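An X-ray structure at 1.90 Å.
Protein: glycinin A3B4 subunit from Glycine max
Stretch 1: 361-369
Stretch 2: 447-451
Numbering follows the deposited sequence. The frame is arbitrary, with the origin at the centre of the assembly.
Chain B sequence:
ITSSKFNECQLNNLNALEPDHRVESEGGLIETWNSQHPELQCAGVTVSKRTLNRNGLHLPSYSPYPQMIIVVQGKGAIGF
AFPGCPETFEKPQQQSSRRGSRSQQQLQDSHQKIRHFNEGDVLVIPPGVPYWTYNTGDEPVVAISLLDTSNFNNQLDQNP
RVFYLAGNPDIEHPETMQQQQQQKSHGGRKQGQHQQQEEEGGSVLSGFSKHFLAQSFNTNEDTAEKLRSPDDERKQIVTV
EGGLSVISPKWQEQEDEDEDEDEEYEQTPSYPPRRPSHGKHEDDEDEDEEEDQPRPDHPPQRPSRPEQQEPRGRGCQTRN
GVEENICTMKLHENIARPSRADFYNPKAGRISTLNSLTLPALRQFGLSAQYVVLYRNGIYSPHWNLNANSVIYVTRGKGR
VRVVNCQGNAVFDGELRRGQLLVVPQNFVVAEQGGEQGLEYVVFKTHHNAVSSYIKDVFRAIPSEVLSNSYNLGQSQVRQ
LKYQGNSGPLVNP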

ATOM      1  N   ALA B 361      -1.356   3.472 -14.420  1.00 25.49           N
ATOM      2  CA  ALA B 361      -0.124   2.801 -14.826  1.00 28.25           C
ATOM      3  C   ALA B 361       1.097   3.701 -14.592  1.00 25.55           C
ATOM      4  O   ALA B 361       2.212   3.218 -14.386  1.00 26.46           O
ATOM      5  CB  ALA B 361      -0.208   2.407 -16.298  1.00 31.16           C
ATOM      6  N   LEU B 362       0.880   5.010 -14.616  1.00 19.82           N
ATOM      7  CA  LEU B 362       1.964   5.962 -14.424  1.00 19.15           C
ATOM      8  C   LEU B 362       2.618   5.856 -13.051  1.00 23.72           C
ATOM      9  O   LEU B 362       3.775   6.235 -12.878  1.00 21.71           O
ATOM     10  CB  LEU B 362       1.450   7.386 -14.662  1.00 17.44           C
ATOM     11  CG  LEU B 362       1.068   7.654 -16.124  1.00 17.00           C
ATOM     12  CD1 LEU B 362       0.417   9.011 -16.267  1.00 16.21           C
ATOM     13  CD2 LEU B 362       2.316   7.551 -16.991  1.00 18.07           C
ATOM     14  N   ARG B 363       1.886   5.328 -12.078  1.00 22.74           N
ATOM     15  CA  ARG B 363       2.428   5.187 -10.736  1.00 24.74           C
ATOM     16  C   ARG B 363       3.716   4.363 -10.737  1.00 26.58           C
ATOM     17  O   ARG B 363       4.677   4.701 -10.052  1.00 25.98           O
ATOM     18  CB  ARG B 363       1.396   4.544  -9.815  1.00 22.90           C
ATOM     19  CG  ARG B 363       1.751   4.657  -8.351  1.00 28.46           C
ATOM     20  CD  ARG B 363       0.506   4.557  -7.488  1.00 42.43           C
ATOM     21  NE  ARG B 363       0.673   5.294  -6.241  1.00 49.06           N
ATOM     22  CZ  ARG B 363       1.533   4.957  -5.285  1.00 58.38           C
ATOM     23  NH1 ARG B 363       2.305   3.887  -5.426  1.00 56.35           N
ATOM     24  NH2 ARG B 363       1.631   5.700  -4.189  1.00 61.35           N
ATOM     25  N   GLN B 364       3.751   3.294 -11.521  1.00 20.61           N
ATOM     26  CA  GLN B 364       4.956   2.473 -11.578  1.00 25.39           C
ATOM     27  C   GLN B 364       6.024   3.004 -12.533  1.00 26.86           C
ATOM     28  O   GLN B 364       7.177   2.588 -12.455  1.00 27.94           O
ATOM     29  CB  GLN B 364       4.605   1.037 -11.978  1.00 34.08           C
ATOM     30  CG  GLN B 364       3.801   0.280 -10.932  1.00 49.52           C
ATOM     31  CD  GLN B 364       4.422   0.350  -9.543  1.00 58.16           C
ATOM     32  OE1 GLN B 364       4.382   1.390  -8.881  1.00 62.45           O
ATOM     33  NE2 GLN B 364       5.007  -0.757  -9.100  1.00 63.76           N
ATOM     34  N   PHE B 365       5.655   3.927 -13.419  1.00 23.73           N
ATOM     35  CA  PHE B 365       6.614   4.454 -14.389  1.00 20.76           C
ATOM     36  C   PHE B 365       7.260   5.791 -14.034  1.00 24.65           C
ATOM     37  O   PHE B 365       8.157   6.255 -14.742  1.00 22.90           O
ATOM     38  CB  PHE B 365       5.956   4.551 -15.763  1.00 18.35           C
ATOM     39  CG  PHE B 365       5.234   3.300 -16.171  1.00 24.73           C
ATOM     40  CD1 PHE B 365       5.770   2.044 -15.884  1.00 25.85           C
ATOM     41  CD2 PHE B 365       4.020   3.373 -16.840  1.00 29.76           C
ATOM     42  CE1 PHE B 365       5.103   0.880 -16.260  1.00 23.39           C
ATOM     43  CE2 PHE B 365       3.342   2.213 -17.222  1.00 27.78           C
ATOM     44  CZ  PHE B 365       3.886   0.961 -16.930  1.00 26.62           C
ATOM     45  N   GLY B 366       6.805   6.409 -12.949  1.00 19.89           N
ATOM     46  CA  GLY B 366       7.374   7.681 -12.524  1.00 21.15           C
ATOM     47  C   GLY B 366       7.292   8.826 -13.524  1.00 25.36           C
ATOM     48  O   GLY B 366       8.228   9.626 -13.649  1.00 20.12           O
ATOM     49  N   LEU B 367       6.173   8.926 -14.232  1.00 19.71           N
ATOM     50  CA  LEU B 367       6.006   9.993 -15.209  1.00 20.68           C
ATOM     51  C   LEU B 367       4.627  10.625 -15.183  1.00 17.49           C
ATOM     52  O   LEU B 367       3.640   9.976 -14.871  1.00 19.70           O
ATOM     53  CB  LEU B 367       6.265   9.466 -16.618  1.00 23.32           C
ATOM     54  CG  LEU B 367       7.704   9.180 -17.034  1.00 24.53           C
ATOM     55  CD1 LEU B 367       7.695   8.385 -18.322  1.00 22.58           C
ATOM     56  CD2 LEU B 367       8.464  10.494 -17.213  1.00 21.39           C
ATOM     57  N   SER B 368       4.576  11.908 -15.514  1.00 18.49           N
ATOM     58  CA  SER B 368       3.322  12.642 -15.599  1.00 16.44           C
ATOM     59  C   SER B 368       3.536  13.758 -16.607  1.00 14.00           C
ATOM     60  O   SER B 368       4.632  13.923 -17.142  1.00 13.92           O
ATOM     61  CB  SER B 368       2.909  13.208 -14.236  1.00 17.54           C
ATOM     62  OG  SER B 368       3.913  14.028 -13.689  1.00 23.86           O
ATOM     63  N   ALA B 369       2.493  14.526 -16.879  1.00 19.54           N
ATOM     64  CA  ALA B 369       2.623  15.608 -17.840  1.00 22.72           C
ATOM     65  C   ALA B 369       1.531  16.644 -17.702  1.00 19.52           C
ATOM     66  O   ALA B 369       0.549  16.444 -16.992  1.00 16.06           O
ATOM     67  CB  ALA B 369       2.608  15.042 -19.261  1.00 18.30           C
ATOM     68  N   HIS B 447       7.976  12.333 -12.510  1.00 22.24           N
ATOM     69  CA  HIS B 447       7.360  11.866 -11.280  1.00 22.73           C
ATOM     70  C   HIS B 447       5.923  11.524 -11.659  1.00 17.23           C
ATOM     71  O   HIS B 447       5.310  12.232 -12.462  1.00 18.43           O
ATOM     72  CB  HIS B 447       7.412  12.943 -10.196  1.00 17.77           C
ATOM     73  CG  HIS B 447       7.032  12.443  -8.836  1.00 18.33           C
ATOM     74  ND1 HIS B 447       5.728  12.182  -8.472  1.00 21.42           N
ATOM     75  CD2 HIS B 447       7.793  12.128  -7.759  1.00 22.26           C
ATOM     76  CE1 HIS B 447       5.701  11.728  -7.230  1.00 25.45           C
ATOM     77  NE2 HIS B 447       6.941  11.685  -6.776  1.00 23.30           N
ATOM     78  N   HIS B 448       5.394  10.435 -11.091  1.00 20.84           N
ATOM     79  CA  HIS B 448       4.037   9.962 -11.388  1.00 17.54           C
ATOM     80  C   HIS B 448       2.940  10.927 -10.952  1.00 18.84           C
ATOM     81  O   HIS B 448       1.817  10.868 -11.448  1.00 19.02           O
ATOM     82  CB  HIS B 448       3.802   8.584 -10.744  1.00 18.86           C
ATOM     83  CG  HIS B 448       3.562   8.628  -9.262  1.00 23.38           C
ATOM     84  ND1 HIS B 448       2.311   8.828  -8.713  1.00 24.77           N
ATOM     85  CD2 HIS B 448       4.412   8.492  -8.215  1.00 20.93           C
ATOM     86  CE1 HIS B 448       2.401   8.812  -7.395  1.00 23.11           C
ATOM     87  NE2 HIS B 448       3.666   8.611  -7.067  1.00 21.51           N
ATOM     88  N   ASN B 449       3.274  11.807 -10.019  1.00 19.20           N
ATOM     89  CA  ASN B 449       2.328  12.794  -9.504  1.00 18.78           C
ATOM     90  C   ASN B 449       3.112  14.071  -9.178  1.00 18.13           C
ATOM     91  O   ASN B 449       3.192  14.496  -8.029  1.00 16.92           O
ATOM     92  CB  ASN B 449       1.637  12.245  -8.246  1.00 20.75           C
ATOM     93  CG  ASN B 449       0.478  13.113  -7.786  1.00 31.17           C
ATOM     94  OD1 ASN B 449       0.002  13.979  -8.523  1.00 33.38           O
ATOM     95  ND2 ASN B 449       0.008  12.875  -6.568  1.00 36.97           N
ATOM     96  N   ALA B 450       3.700  14.664 -10.212  1.00 16.90           N
ATOM     97  CA  ALA B 450       4.493  15.874 -10.064  1.00 15.82           C
ATOM     98  C   ALA B 450       3.625  17.017  -9.548  1.00 21.13           C
ATOM     99  O   ALA B 450       2.502  17.213 -10.006  1.00 26.83           O
ATOM    100  CB  ALA B 450       5.118  16.244 -11.401  1.00 20.06           C
ATOM    101  N   VAL B 451       4.137  17.763  -8.579  1.00 16.41           N
ATOM    102  CA  VAL B 451       3.376  18.870  -8.023  1.00 24.79           C
ATOM    103  C   VAL B 451       4.150  20.160  -8.192  1.00 21.87           C
ATOM    104  O   VAL B 451       5.361  20.197  -8.012  1.00 18.47           O
ATOM    105  CB  VAL B 451       3.066  18.656  -6.516  1.00 24.13           C
ATOM    106  CG1 VAL B 451       2.304  17.362  -6.324  1.00 35.05           C
ATOM    107  CG2 VAL B 451       4.340  18.619  -5.713  1.00 34.25           C
TER

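The contact between the two stretches is small, burying 327 Å² in total, and it joins residues at least 79 positions apart in the chain. It is centred on H448, which gives up more surface than any other residue here, and on the segment that leaves the short helix at G366 and enters the strand at S368.

A single hydrogen bond crosses the interface. S368 OG donates to the carbonyl oxygen of H447, with 2.6 Å between S368 OG and H447 O. The CA-to-CB bond of S368 points toward the second stretch, and its p rotamer (chi1 56°) places the hydroxyl within reach of that carbonyl. Serine suits this buried position because a short side chain brings a donor directly to a main-chain acceptor. Two other polar pairs come close without the angles needed for hydrogen bonding: G366 O lies 2.9 Å from H447 N, and S368 N lies 3.2 Å from H447 O. The backbones therefore run near each other without forming a ladder of paired hydrogen bonds.

A weaker polar contact adds to this bond. The CA-H group of H448 points almost straight at L367 O, with an angle of 172° at the hydrogen and 3.5 Å between H448 CA and L367 O. This carbonyl is buried by the contact and has no conventional partner in the model, so the CA-H group offers it some compensation.

Packing accounts for the rest. The imidazole of H448 (chi1 76°, chi2 86°) carries R363 CG over one face, so that one methylene of the arginine, CG, lies over the imidazole; farther out, R363 NE lies 4.1 Å from H448 CE1. Arginine suits this exposed edge by combining a long hydrocarbon portion with a charged end. At the base of the histidine, H448 CB sits 3.2 Å from L362 O and 3.7 Å from R363 CA, against the helix backbone. H448 ND1 is satisfied by a hydrogen bond elsewhere in the structure. Beside the serine, A450 directs its methyl group toward the first stretch, and A450 CB packs 3.4 Å from S368 OG.

The closest CA pair across the stretches is G366 and H448, 4.2 Å apart. G366 leaves the helical conformation with positive phi (59°), which by itself favours glycine. Within the second stretch, the CA-to-CB bond of H447 points away from the first stretch, and N449 N donates to H447 ND1 (2.9 Å), tying the ring to the backbone just beyond H448.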